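Local coordinates for protein oxalate biosynthetic component 1 (Burkholderia thailandensis, PDB 5IKY) that acts as a bifunctional enzyme of quorum-sensing-dependent oxalate production, combining the activity of an oxalate-producing serine hydrolase with an additional lyase activity, at residues T8-G13 / G475-L480; V15-D20 / K196-Y201; H227-D232 / G249-H254; L278-R283 / P292-H297; P308-F313 / R346-V351. All coordinates share one frame; numbering follows the deposited sequence.

Interaction 1: residues T8-G13 / G475-L480; sequences TAAPVG and GLEDAL. With MG (magnesium ion), chain B.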
# COMPACT_ATOMS: atom_id res chain seq x y z
N THR A 8 -14.52 1.21 -5.90
CA THR A 8 -14.00 0.56 -7.09
C THR A 8 -13.32 1.60 -7.97
O THR A 8 -13.87 2.67 -8.21
CB THR A 8 -15.12 -0.14 -7.90
OG1 THR A 8 -15.75 -1.14 -7.09
CG2 THR A 8 -14.54 -0.79 -9.15
N ALA A 9 -12.11 1.29 -8.43
CA ALA A 9 -11.37 2.18 -9.31
C ALA A 9 -11.31 1.60 -10.72
O ALA A 9 -10.94 0.44 -10.91
CB ALA A 9 -9.97 2.42 -8.78
N ALA A 10 -11.69 2.41 -11.70
CA ALA A 10 -11.70 1.99 -13.10
C ALA A 10 -10.80 2.89 -13.94
O ALA A 10 -11.26 3.86 -14.55
CB ALA A 10 -13.12 2.01 -13.64
N PRO A 11 -9.50 2.57 -13.98
CA PRO A 11 -8.47 3.46 -14.55
C PRO A 11 -8.36 3.50 -16.07
O PRO A 11 -7.70 4.40 -16.58
CB PRO A 11 -7.17 2.90 -13.94
CG PRO A 11 -7.46 1.46 -13.73
CD PRO A 11 -8.91 1.38 -13.34
N VAL A 12 -8.98 2.57 -16.80
CA VAL A 12 -8.74 2.49 -18.24
C VAL A 12 -10.00 2.71 -19.07
O VAL A 12 -10.12 3.71 -19.78
CB VAL A 12 -8.13 1.13 -18.63
CG1 VAL A 12 -7.74 1.13 -20.10
CG2 VAL A 12 -6.91 0.82 -17.77
N GLY A 13 -10.92 1.76 -19.01
CA GLY A 13 -12.18 1.89 -19.73
C GLY A 13 -12.08 1.60 -21.21
O GLY A 13 -11.08 1.06 -21.69
N GLY A 475 -13.11 6.73 -11.59
CA GLY A 475 -11.99 6.42 -12.47
C GLY A 475 -12.07 7.15 -13.80
O GLY A 475 -13.11 7.72 -14.14
N LEU A 476 -10.98 7.12 -14.55
CA LEU A 476 -10.92 7.82 -15.83
C LEU A 476 -11.88 7.20 -16.85
O LEU A 476 -12.28 7.86 -17.80
CB LEU A 476 -9.49 7.81 -16.38
CG LEU A 476 -8.46 8.55 -15.53
CD1 LEU A 476 -7.16 8.72 -16.30
CD2 LEU A 476 -9.00 9.89 -15.08
N GLU A 477 -12.24 5.94 -16.63
CA GLU A 477 -13.24 5.28 -17.47
C GLU A 477 -14.55 6.04 -17.49
O GLU A 477 -15.21 6.13 -18.52
CB GLU A 477 -13.48 3.85 -16.98
CG GLU A 477 -14.68 3.17 -17.64
CD GLU A 477 -14.69 1.67 -17.42
OE1 GLU A 477 -13.76 1.15 -16.76
OE2 GLU A 477 -15.62 1.00 -17.92
N ASP A 478 -14.92 6.61 -16.34
CA ASP A 478 -16.20 7.29 -16.20
C ASP A 478 -16.09 8.79 -16.42
O ASP A 478 -16.90 9.39 -17.12
CB ASP A 478 -16.80 7.01 -14.81
CG ASP A 478 -16.95 5.52 -14.53
OD1 ASP A 478 -17.07 4.74 -15.50
OD2 ASP A 478 -16.98 5.14 -13.34
N ALA A 479 -15.07 9.40 -15.81
CA ALA A 479 -14.89 10.85 -15.90
C ALA A 479 -13.41 11.21 -15.97
O ALA A 479 -12.58 10.56 -15.34
CB ALA A 479 -15.54 11.54 -14.71
N LEU A 480 -13.10 12.25 -16.73
CA LEU A 480 -11.71 12.67 -16.92
C LEU A 480 -11.35 13.87 -16.05
O LEU A 480 -10.18 14.26 -15.99
CB LEU A 480 -11.45 13.00 -18.38
CG LEU A 480 -11.63 11.86 -19.39
CD1 LEU A 480 -11.23 12.32 -20.78
CD2 LEU A 480 -10.83 10.63 -18.96
MG MG B . -15.89 -1.35 -17.91
O HOH W 1 -11.18 0.55 -16.25
O HOH W 2 -16.97 -3.56 -18.69
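Ala10 and Gly475 bring their CA atoms within 4.5 Å just beyond the ends of strands 4-9 and 471-474, and one backbone bond fixes the approach: Glu477 N donates to Ala10 O at 3.1 Å, nearly straight at 162°. Gly475 CA adds a CH···O contact to the same oxygen; a CB here, pointing at the other segment, would collide with Ala10 O. Gly13 meets the same limit against Glu477 CB and has positive phi besides. The side chain that carries the contact is Glu477. With CG anti to the backbone N (chi1 170°) and the chain extended, it passes alongside Gly13, whose CA lies 3.4 Å from Glu477 CD, and reaches the methyl group of Ala10, with Ala10 CB 3.3 Å from Glu477 OE1. The two carboxylate oxygens divide their work. Glu477 OE1 takes a 2.7 Å hydrogen bond from a water that also accepts from Val12 N at 3.0 Å; Glu477 OE2 binds the magnesium ion at 2.4 Å, with His227 as the other protein ligand. Strand 4-9 pairs with both 223-226 and 471-474, closing a ring of eight parallel strands: the metal site sits at the C-terminal rim of a TIM barrel, between its first and last strands.

Interaction 2: residues V15-D20 / K196-Y201; sequences VPKFLD and KARSPY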
# COMPACT_ATOMS: atom_id res chain seq x y z
N VAL A 15 -13.80 3.98 -23.76
CA VAL A 15 -14.03 5.16 -24.59
C VAL A 15 -12.91 6.22 -24.58
O VAL A 15 -12.43 6.61 -25.65
CB VAL A 15 -15.35 5.86 -24.20
CG1 VAL A 15 -15.54 7.14 -24.99
CG2 VAL A 15 -16.52 4.91 -24.43
N PRO A 16 -12.48 6.69 -23.39
CA PRO A 16 -11.51 7.79 -23.43
C PRO A 16 -10.18 7.38 -24.07
O PRO A 16 -9.87 6.19 -24.13
CB PRO A 16 -11.31 8.15 -21.96
CG PRO A 16 -11.61 6.89 -21.23
CD PRO A 16 -12.72 6.25 -22.00
N LYS A 17 -9.42 8.35 -24.54
CA LYS A 17 -8.15 8.07 -25.21
C LYS A 17 -6.99 8.84 -24.60
O LYS A 17 -7.19 9.90 -23.99
CB LYS A 17 -8.25 8.39 -26.70
CG LYS A 17 -9.38 7.68 -27.43
CD LYS A 17 -9.33 7.96 -28.92
CE LYS A 17 -10.52 7.34 -29.64
NZ LYS A 17 -10.46 7.62 -31.10
N PHE A 18 -5.79 8.31 -24.76
CA PHE A 18 -4.59 8.99 -24.31
C PHE A 18 -4.15 10.06 -25.31
O PHE A 18 -4.14 9.82 -26.52
CB PHE A 18 -3.46 7.98 -24.08
CG PHE A 18 -2.10 8.61 -23.91
CD1 PHE A 18 -1.80 9.34 -22.77
CD2 PHE A 18 -1.13 8.44 -24.87
CE1 PHE A 18 -0.55 9.91 -22.61
CE2 PHE A 18 0.13 9.01 -24.72
CZ PHE A 18 0.41 9.75 -23.59
N LEU A 19 -3.80 11.24 -24.80
CA LEU A 19 -3.27 12.31 -25.63
C LEU A 19 -1.92 12.78 -25.09
O LEU A 19 -1.83 13.33 -23.99
CB LEU A 19 -4.25 13.48 -25.69
CG LEU A 19 -3.82 14.68 -26.54
CD1 LEU A 19 -3.59 14.27 -28.00
CD2 LEU A 19 -4.85 15.79 -26.45
N ASP A 20 -0.87 12.56 -25.88
CA ASP A 20 0.49 12.92 -25.48
C ASP A 20 0.65 14.44 -25.32
O ASP A 20 0.46 15.19 -26.28
CB ASP A 20 1.49 12.40 -26.52
CG ASP A 20 2.90 12.24 -25.96
OD1 ASP A 20 3.27 12.98 -25.02
OD2 ASP A 20 3.63 11.37 -26.47
N LYS A 196 -10.90 16.24 -27.08
CA LYS A 196 -12.21 15.85 -26.57
C LYS A 196 -12.22 14.36 -26.24
O LYS A 196 -11.76 13.53 -27.03
CB LYS A 196 -13.31 16.18 -27.58
CG LYS A 196 -13.63 17.67 -27.63
CD LYS A 196 -14.49 18.02 -28.83
CE LYS A 196 -14.79 19.51 -28.86
NZ LYS A 196 -15.42 19.93 -30.15
N ALA A 197 -12.75 14.04 -25.06
CA ALA A 197 -12.75 12.68 -24.52
C ALA A 197 -11.33 12.10 -24.49
O ALA A 197 -11.13 10.90 -24.68
CB ALA A 197 -13.67 11.78 -25.34
N ARG A 198 -10.35 12.97 -24.26
CA ARG A 198 -8.96 12.56 -24.21
C ARG A 198 -8.27 13.13 -22.97
O ARG A 198 -8.71 14.13 -22.41
CB ARG A 198 -8.22 13.01 -25.47
CG ARG A 198 -8.68 12.29 -26.73
CD ARG A 198 -8.24 13.01 -27.99
NE ARG A 198 -8.73 12.32 -29.18
CZ ARG A 198 -7.99 11.50 -29.92
NH1 ARG A 198 -6.72 11.27 -29.60
NH2 ARG A 198 -8.53 10.91 -30.98
N SER A 199 -7.20 12.47 -22.55
CA SER A 199 -6.46 12.88 -21.37
C SER A 199 -5.01 12.42 -21.45
O SER A 199 -4.73 11.33 -21.94
CB SER A 199 -7.11 12.33 -20.10
OG SER A 199 -6.30 12.58 -18.96
N PRO A 200 -4.09 13.26 -20.97
CA PRO A 200 -2.67 12.91 -20.91
C PRO A 200 -2.36 11.92 -19.79
O PRO A 200 -1.21 11.51 -19.62
CB PRO A 200 -1.99 14.25 -20.65
CG PRO A 200 -3.01 15.05 -19.93
CD PRO A 200 -4.33 14.64 -20.51
N TYR A 201 -3.37 11.53 -19.02
CA TYR A 201 -3.16 10.69 -17.85
C TYR A 201 -3.78 9.31 -18.01
O TYR A 201 -3.66 8.46 -17.12
CB TYR A 201 -3.72 11.38 -16.60
CG TYR A 201 -3.15 12.76 -16.39
CD1 TYR A 201 -1.84 12.94 -15.95
CD2 TYR A 201 -3.92 13.90 -16.63
CE1 TYR A 201 -1.31 14.20 -15.76
CE2 TYR A 201 -3.40 15.16 -16.44
CZ TYR A 201 -2.09 15.31 -16.00
OH TYR A 201 -1.57 16.56 -15.81
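Lys17 and Arg198 pair in parallel register, their CA atoms 4.7 Å apart, and the tight part of the contact is built on this pair. Lys17 N donates to Ala197 O at 3.1 Å, Ser199 N to Lys17 O at 2.9 Å, and Leu19 N to Ser199 O at 3.0 Å. Both Lys17 and Arg198 have CG anti to the carbonyl carbon and extended chains, which carries Lys17 CD over one face of the guanidinium, 3.7 Å from Arg198 NH2. Lys17 NZ is also only 3.8 Å from Arg198 NH2, a like-charge proximity that should cost some energy. Leu19 CB, on a buried side chain, packs on Arg198 CB at 4.0 Å. The looser side belongs to exposed Ala197 and to partly exposed Phe18 and Pro200, where the Phe18 ring presents its edge, CE1, to Pro200 O at 3.5 Å. Nearby, Ser199 OG accepts from Tyr201 N in an ST turn. The three bonds and two bridges define a short two-stranded parallel sheet, 17-18 beside 198-199, separate from the barrel strands.

Interaction 3: residues H227-D232 / G249-H254; sequences HTRATD and GSQRNH. With MG (magnesium ion), chain B.
His227 and Asn253 meet at the C-terminal mouth of a TIM barrel, on loops that follow strands 223-226 and 246-248. The imidazole plane and the amide plane stand 54° apart, yet Asn253 OD1 lies in the ring plane and accepts from His227 ND1 at 2.9 Å along an almost straight path (171°). This second-shell bond helps fix the rotation of the ring, whose other nitrogen, NE2, binds the magnesium ion at 2.3 Å; Glu477 completes the pair of protein ligands. Asn253 is itself anchored through ND2 to Arg283 O. Next along, Thr228 OG1 donates to an in-plane lone pair of His254 O at 2.6 Å. Arg229 folds back at its second torsion, which brings NH1 2.9 Å from Gln251 O, tilted out of the guanidinium plane; its NE bonds to Gly13 O and its NH2 to Pro16 O. The Asp232 side chain comes crosswise to Arg252, yet the two flat end groups lie only 29° from parallel, with a long salt bridge of 3.6 Å from Asp232 OD2 to Arg252 NH1. Between the bridged backbones, Ala230 N donates to Arg252 O at 2.9 Å, and a water accepts from Arg252 N at 2.8 Å while donating to Ala230 O.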
# COMPACT_ATOMS: atom_id res chain seq x y z
N HIS A 227 -9.47 -2.68 -18.06
CA HIS A 227 -9.60 -2.88 -19.51
C HIS A 227 -8.20 -2.88 -20.15
O HIS A 227 -7.22 -2.46 -19.53
CB HIS A 227 -10.42 -1.77 -20.17
CG HIS A 227 -11.88 -1.78 -19.83
ND1 HIS A 227 -12.86 -1.96 -20.79
CD2 HIS A 227 -12.53 -1.60 -18.66
CE1 HIS A 227 -14.05 -1.90 -20.21
NE2 HIS A 227 -13.87 -1.68 -18.92
N THR A 228 -8.12 -3.33 -21.40
CA THR A 228 -6.90 -3.18 -22.19
C THR A 228 -7.23 -2.60 -23.56
O THR A 228 -8.38 -2.63 -24.00
CB THR A 228 -6.15 -4.51 -22.36
OG1 THR A 228 -7.05 -5.53 -22.81
CG2 THR A 228 -5.53 -4.95 -21.03
N ARG A 229 -6.22 -2.07 -24.25
CA ARG A 229 -6.43 -1.42 -25.53
C ARG A 229 -5.54 -2.00 -26.62
O ARG A 229 -4.34 -2.20 -26.41
CB ARG A 229 -6.18 0.09 -25.42
CG ARG A 229 -6.98 0.80 -24.33
CD ARG A 229 -8.46 0.79 -24.63
NE ARG A 229 -9.19 1.65 -23.70
CZ ARG A 229 -9.40 2.95 -23.90
NH1 ARG A 229 -8.95 3.53 -25.00
NH2 ARG A 229 -10.07 3.67 -23.01
N ALA A 230 -6.12 -2.26 -27.79
CA ALA A 230 -5.38 -2.78 -28.92
C ALA A 230 -4.45 -1.73 -29.51
O ALA A 230 -4.69 -0.53 -29.37
CB ALA A 230 -6.33 -3.30 -29.99
N THR A 231 -3.38 -2.18 -30.17
CA THR A 231 -2.43 -1.28 -30.80
C THR A 231 -2.16 -1.69 -32.25
O THR A 231 -1.13 -1.33 -32.83
CB THR A 231 -1.09 -1.25 -30.04
OG1 THR A 231 -0.54 -2.57 -29.98
CG2 THR A 231 -1.28 -0.72 -28.63
N ASP A 232 -3.08 -2.45 -32.83
CA ASP A 232 -2.89 -3.00 -34.17
C ASP A 232 -2.91 -1.93 -35.26
O ASP A 232 -2.30 -2.09 -36.31
CB ASP A 232 -3.95 -4.07 -34.47
CG ASP A 232 -5.35 -3.63 -34.09
OD1 ASP A 232 -5.58 -2.41 -33.91
OD2 ASP A 232 -6.24 -4.50 -33.96
N GLY A 249 -4.38 6.42 -34.07
CA GLY A 249 -4.80 5.08 -33.75
C GLY A 249 -6.13 5.10 -33.03
O GLY A 249 -6.49 6.11 -32.43
N SER A 250 -6.85 3.99 -33.08
CA SER A 250 -8.17 3.92 -32.47
C SER A 250 -8.10 3.78 -30.95
O SER A 250 -9.04 4.19 -30.25
CB SER A 250 -8.96 2.74 -33.04
OG SER A 250 -8.95 2.76 -34.46
N GLN A 251 -7.00 3.23 -30.45
CA GLN A 251 -6.87 2.86 -29.04
C GLN A 251 -8.10 2.06 -28.62
O GLN A 251 -8.69 2.30 -27.57
CB GLN A 251 -6.71 4.10 -28.16
CG GLN A 251 -5.36 4.80 -28.30
CD GLN A 251 -5.25 6.06 -27.46
OE1 GLN A 251 -5.67 6.09 -26.30
NE2 GLN A 251 -4.70 7.12 -28.05
N ARG A 252 -8.47 1.11 -29.47
CA ARG A 252 -9.74 0.40 -29.35
C ARG A 252 -9.80 -0.51 -28.14
O ARG A 252 -8.84 -1.21 -27.82
CB ARG A 252 -10.00 -0.42 -30.62
CG ARG A 252 -11.45 -0.84 -30.79
CD ARG A 252 -11.63 -1.76 -31.99
NE ARG A 252 -11.10 -3.10 -31.74
CZ ARG A 252 -9.92 -3.54 -32.19
NH1 ARG A 252 -9.15 -2.75 -32.91
NH2 ARG A 252 -9.53 -4.77 -31.91
N ASN A 253 -10.95 -0.50 -27.47
CA ASN A 253 -11.20 -1.45 -26.39
C ASN A 253 -11.10 -2.87 -26.92
O ASN A 253 -11.80 -3.24 -27.86
CB ASN A 253 -12.56 -1.22 -25.75
CG ASN A 253 -12.85 -2.19 -24.62
OD1 ASN A 253 -12.22 -2.13 -23.57
ND2 ASN A 253 -13.81 -3.08 -24.84
N HIS A 254 -10.20 -3.64 -26.32
CA HIS A 254 -9.91 -4.98 -26.80
C HIS A 254 -9.21 -5.76 -25.71
O HIS A 254 -8.40 -5.21 -24.97
CB HIS A 254 -9.03 -4.92 -28.06
CG HIS A 254 -8.84 -6.25 -28.73
ND1 HIS A 254 -9.82 -6.85 -29.49
CD2 HIS A 254 -7.78 -7.09 -28.74
CE1 HIS A 254 -9.37 -8.00 -29.95
NE2 HIS A 254 -8.14 -8.17 -29.51
MG MG B . -15.89 -1.35 -17.91
O HOH W 3 -10.55 -4.61 -22.64
O HOH W 4 -6.95 0.19 -31.65
O HOH W 2 -16.97 -3.56 -18.69

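Interaction 4: residues L278-R283 / P292-H297; sequences LSTSAR and PLRRAH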
# COMPACT_ATOMS: atom_id res chain seq x y z
N LEU A 278 -11.76 -7.88 -14.04
CA LEU A 278 -11.45 -7.76 -15.46
C LEU A 278 -12.71 -7.61 -16.30
O LEU A 278 -13.71 -8.29 -16.09
CB LEU A 278 -10.65 -8.96 -15.95
CG LEU A 278 -9.38 -9.33 -15.18
CD1 LEU A 278 -8.54 -10.31 -15.99
CD2 LEU A 278 -8.57 -8.10 -14.80
N SER A 279 -12.65 -6.70 -17.27
CA SER A 279 -13.76 -6.48 -18.19
C SER A 279 -13.85 -7.61 -19.21
O SER A 279 -12.84 -8.08 -19.71
CB SER A 279 -13.60 -5.14 -18.90
OG SER A 279 -14.74 -4.84 -19.68
N THR A 280 -15.07 -8.06 -19.49
CA THR A 280 -15.29 -9.04 -20.54
C THR A 280 -16.01 -8.37 -21.70
O THR A 280 -16.44 -9.03 -22.65
CB THR A 280 -16.11 -10.25 -20.05
OG1 THR A 280 -17.42 -9.82 -19.65
CG2 THR A 280 -15.42 -10.91 -18.86
N SER A 281 -16.13 -7.05 -21.60
CA SER A 281 -16.87 -6.24 -22.57
C SER A 281 -16.35 -6.38 -23.99
O SER A 281 -15.14 -6.47 -24.22
CB SER A 281 -16.84 -4.77 -22.14
OG SER A 281 -17.36 -3.94 -23.15
N ALA A 282 -17.27 -6.41 -24.95
CA ALA A 282 -16.91 -6.42 -26.36
C ALA A 282 -17.26 -5.09 -27.01
O ALA A 282 -17.45 -5.01 -28.23
CB ALA A 282 -17.60 -7.57 -27.08
N ARG A 283 -17.34 -4.05 -26.19
CA ARG A 283 -17.62 -2.69 -26.67
C ARG A 283 -16.52 -2.22 -27.61
O ARG A 283 -15.33 -2.29 -27.28
CB ARG A 283 -17.76 -1.73 -25.49
CG ARG A 283 -18.17 -0.31 -25.87
CD ARG A 283 -18.28 0.56 -24.62
NE ARG A 283 -18.89 1.86 -24.89
CZ ARG A 283 -19.20 2.74 -23.95
NH1 ARG A 283 -19.75 3.90 -24.28
NH2 ARG A 283 -18.96 2.47 -22.67
N PRO A 292 -14.76 -16.58 -27.74
CA PRO A 292 -14.13 -17.12 -26.53
C PRO A 292 -13.06 -16.19 -25.96
O PRO A 292 -12.59 -16.39 -24.84
CB PRO A 292 -13.52 -18.44 -27.01
CG PRO A 292 -14.29 -18.80 -28.24
CD PRO A 292 -14.63 -17.50 -28.89
N LEU A 293 -12.67 -15.17 -26.73
CA LEU A 293 -11.70 -14.19 -26.27
C LEU A 293 -12.21 -13.45 -25.04
O LEU A 293 -11.44 -13.02 -24.18
CB LEU A 293 -11.36 -13.20 -27.39
CG LEU A 293 -10.44 -12.03 -27.02
CD1 LEU A 293 -9.11 -12.54 -26.51
CD2 LEU A 293 -10.24 -11.10 -28.20
N ARG A 294 -13.53 -13.34 -24.94
CA ARG A 294 -14.16 -12.62 -23.84
C ARG A 294 -14.00 -13.32 -22.49
O ARG A 294 -14.51 -12.85 -21.47
CB ARG A 294 -15.65 -12.40 -24.14
CG ARG A 294 -15.91 -11.51 -25.36
CD ARG A 294 -17.39 -11.21 -25.53
NE ARG A 294 -17.92 -10.41 -24.43
CZ ARG A 294 -19.19 -10.03 -24.33
NH1 ARG A 294 -20.07 -10.38 -25.26
NH2 ARG A 294 -19.58 -9.29 -23.30
N ARG A 295 -13.29 -14.45 -22.48
CA ARG A 295 -12.98 -15.15 -21.24
C ARG A 295 -11.57 -15.74 -21.24
O ARG A 295 -11.16 -16.38 -20.28
CB ARG A 295 -14.01 -16.26 -20.98
CG ARG A 295 -14.11 -17.30 -22.08
CD ARG A 295 -15.07 -18.42 -21.68
NE ARG A 295 -15.25 -19.41 -22.74
CZ ARG A 295 -16.19 -19.34 -23.68
NH1 ARG A 295 -17.05 -18.33 -23.70
NH2 ARG A 295 -16.26 -20.29 -24.61
N ALA A 296 -10.83 -15.50 -22.32
CA ALA A 296 -9.48 -16.04 -22.46
C ALA A 296 -8.51 -15.45 -21.43
O ALA A 296 -7.52 -16.09 -21.07
CB ALA A 296 -8.96 -15.79 -23.87
N HIS A 297 -8.79 -14.25 -20.96
CA HIS A 297 -7.95 -13.60 -19.95
C HIS A 297 -8.33 -14.03 -18.53
O HIS A 297 -7.65 -13.68 -17.57
CB HIS A 297 -8.02 -12.08 -20.08
CG HIS A 297 -9.40 -11.51 -19.99
ND1 HIS A 297 -10.51 -12.11 -20.55
CD2 HIS A 297 -9.85 -10.35 -19.44
CE1 HIS A 297 -11.58 -11.37 -20.33
NE2 HIS A 297 -11.21 -10.30 -19.65
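Arg294 and His297 reach from the weakly bonded helix 293-296 and its end to two successive backbone carbonyls, Thr280 O and Ser279 O. Among the hydrogen bonds, Arg294 NE donates to Thr280 O at 2.7 Å, in the guanidinium plane and nearly along the C=O axis; NH2 adds a weak bond to the same oxygen at 3.2 Å. His297 NE2 donates to Ser279 O at 2.8 Å from above the carbonyl plane. The ring gets there because CG occupies the crowded position between backbone N and carbonyl carbon (chi1 57°). Van der Waals contacts flank these bonds: Ala282 CB sits over one face of the guanidinium, 3.9 Å from Arg294 NE, and Leu278 CD1 touches His297 CD2 at 3.7 Å. Thr280 CG2 rests against Arg294 O at 3.4 Å, while Thr280 OG1 turns to Ser312 O. Arg294 also bonds to Ser289 O, Asp327 O and Asn328 OD1. All these acceptors are formally neutral, so the buried guanidinium charge is probably spread over carbonyl dipoles, consistent with a loop held near the metal, the nearest Ser279 side-chain atom being about 4 Å from the magnesium ion.

Interaction 5: residues P308-F313 / R346-V351; sequences PDVASF and RPEIEV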
# COMPACT_ATOMS: atom_id res chain seq x y z
N PRO A 308 -8.29 -13.90 -11.55
CA PRO A 308 -8.99 -12.67 -11.18
C PRO A 308 -10.22 -13.02 -10.34
O PRO A 308 -10.79 -14.09 -10.51
CB PRO A 308 -9.38 -12.04 -12.52
CG PRO A 308 -9.25 -13.15 -13.53
CD PRO A 308 -8.18 -14.05 -13.02
N ASP A 309 -10.60 -12.13 -9.44
CA ASP A 309 -11.67 -12.42 -8.51
C ASP A 309 -13.04 -12.16 -9.14
O ASP A 309 -14.01 -12.86 -8.86
CB ASP A 309 -11.51 -11.60 -7.24
CG ASP A 309 -10.13 -11.75 -6.64
OD1 ASP A 309 -9.91 -12.74 -5.90
OD2 ASP A 309 -9.26 -10.88 -6.90
N VAL A 310 -13.10 -11.15 -9.99
CA VAL A 310 -14.37 -10.72 -10.56
C VAL A 310 -14.24 -10.45 -12.06
O VAL A 310 -13.21 -9.97 -12.52
CB VAL A 310 -14.89 -9.45 -9.84
CG1 VAL A 310 -16.17 -8.95 -10.47
CG2 VAL A 310 -15.10 -9.72 -8.35
N ALA A 311 -15.29 -10.77 -12.81
CA ALA A 311 -15.34 -10.44 -14.23
C ALA A 311 -16.72 -9.89 -14.62
O ALA A 311 -17.74 -10.30 -14.07
CB ALA A 311 -14.99 -11.65 -15.08
N SER A 312 -16.74 -8.96 -15.57
CA SER A 312 -17.97 -8.33 -16.02
C SER A 312 -18.94 -9.34 -16.63
O SER A 312 -18.54 -10.29 -17.30
CB SER A 312 -17.67 -7.23 -17.04
OG SER A 312 -17.07 -6.12 -16.40
N PHE A 313 -20.23 -9.12 -16.39
CA PHE A 313 -21.27 -10.03 -16.84
C PHE A 313 -22.56 -9.25 -17.05
O PHE A 313 -23.09 -8.65 -16.12
CB PHE A 313 -21.47 -11.14 -15.80
CG PHE A 313 -22.37 -12.25 -16.26
CD1 PHE A 313 -21.88 -13.29 -17.04
CD2 PHE A 313 -23.71 -12.27 -15.91
CE1 PHE A 313 -22.71 -14.32 -17.46
CE2 PHE A 313 -24.54 -13.29 -16.32
CZ PHE A 313 -24.04 -14.32 -17.10
N ARG A 346 -16.02 -14.72 -9.78
CA ARG A 346 -17.36 -14.25 -9.45
C ARG A 346 -17.78 -13.18 -10.45
O ARG A 346 -17.05 -12.23 -10.69
CB ARG A 346 -17.39 -13.69 -8.03
CG ARG A 346 -18.74 -13.15 -7.58
CD ARG A 346 -19.46 -14.16 -6.70
NE ARG A 346 -18.62 -14.65 -5.62
CZ ARG A 346 -18.58 -14.14 -4.39
NH1 ARG A 346 -17.77 -14.66 -3.48
NH2 ARG A 346 -19.35 -13.11 -4.07
N PRO A 347 -18.97 -13.34 -11.05
CA PRO A 347 -19.41 -12.31 -11.99
C PRO A 347 -19.79 -11.01 -11.30
O PRO A 347 -20.26 -11.05 -10.16
CB PRO A 347 -20.63 -12.95 -12.67
CG PRO A 347 -21.14 -13.92 -11.66
CD PRO A 347 -19.93 -14.45 -10.95
N GLU A 348 -19.58 -9.89 -11.96
CA GLU A 348 -20.18 -8.63 -11.53
C GLU A 348 -21.19 -8.20 -12.57
O GLU A 348 -20.83 -7.95 -13.73
CB GLU A 348 -19.15 -7.53 -11.32
CG GLU A 348 -19.73 -6.27 -10.71
CD GLU A 348 -18.78 -5.09 -10.78
OE1 GLU A 348 -18.09 -4.94 -11.81
OE2 GLU A 348 -18.72 -4.31 -9.80
N ILE A 349 -22.45 -8.12 -12.17
CA ILE A 349 -23.50 -7.78 -13.11
C ILE A 349 -23.44 -6.30 -13.45
O ILE A 349 -23.72 -5.45 -12.61
CB ILE A 349 -24.89 -8.11 -12.55
CG1 ILE A 349 -24.85 -9.44 -11.78
CG2 ILE A 349 -25.91 -8.15 -13.67
CD1 ILE A 349 -24.43 -10.62 -12.61
N GLU A 350 -23.06 -6.00 -14.68
CA GLU A 350 -23.08 -4.62 -15.15
C GLU A 350 -24.50 -4.29 -15.58
O GLU A 350 -24.97 -4.73 -16.63
CB GLU A 350 -22.10 -4.42 -16.31
CG GLU A 350 -20.69 -4.93 -16.00
CD GLU A 350 -19.61 -3.98 -16.48
OE1 GLU A 350 -19.29 -4.01 -17.69
OE2 GLU A 350 -19.08 -3.21 -15.65
N VAL A 351 -25.20 -3.53 -14.74
CA VAL A 351 -26.60 -3.20 -14.99
C VAL A 351 -26.71 -1.96 -15.87
O VAL A 351 -26.76 -0.83 -15.37
CB VAL A 351 -27.36 -2.99 -13.67
CG1 VAL A 351 -28.83 -2.72 -13.95
CG2 VAL A 351 -27.20 -4.21 -12.78
O HOH W 2 -16.97 -3.56 -18.69
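Glu348 N donates to Ala311 O at 2.8 Å and 165°, the shortest of five backbone bonds that join adjacent parallel strands of the TIM barrel, 310-313 and 346-351. The register runs from Val310 opposite Arg346 to Phe313 opposite Ile349, and the short strand axes differ by 37°. On one face, Phe313 runs alongside Pro347 and Ile349 in the same direction: its CB meets Pro347 CB at 3.7 Å and its CD2 meets Ile349 CD1 at 3.8 Å. Helix 330-343, from the connection between the strands, covers this outer face with Leu333, Leu337 and Phe340. The other face carries Val310, Ser312 and Glu348. With CG1 anti to the backbone N (chi1 177°), Val310 presses that methyl against Glu348 CB at 3.4 Å, while the Glu348 carboxylate goes on to Asn277 ND2. Beyond, Ser312 OG lies 3.3 Å from Glu350 CD. A water bound to the magnesium ion at 2.6 Å donates to Glu350 OE1, also at 2.6 Å, and has a weak bond with Ser312 OG.

From the N terminus, residues 8-13 leave the first barrel strand and are met only by residues 475-480, after the last one; interaction 1 thus closes a loop that encloses the other four contacts. Interaction 2 opens at once, at 15-20, and closes at 196-201, forming a small sheet of its own before strand 223-226 begins. Interactions 3, 4 and 5 then follow in series as short loops, and no pair crosses. Interactions 3 and 4 join the loops after barrel strands 223-226 and 275-278 to later segments, whereas interaction 5 joins two neighbouring barrel strands. In space, interaction 3 touches 1, 2 and 4, interaction 4 touches 5, and interactions 1 and 3 meet at the metal.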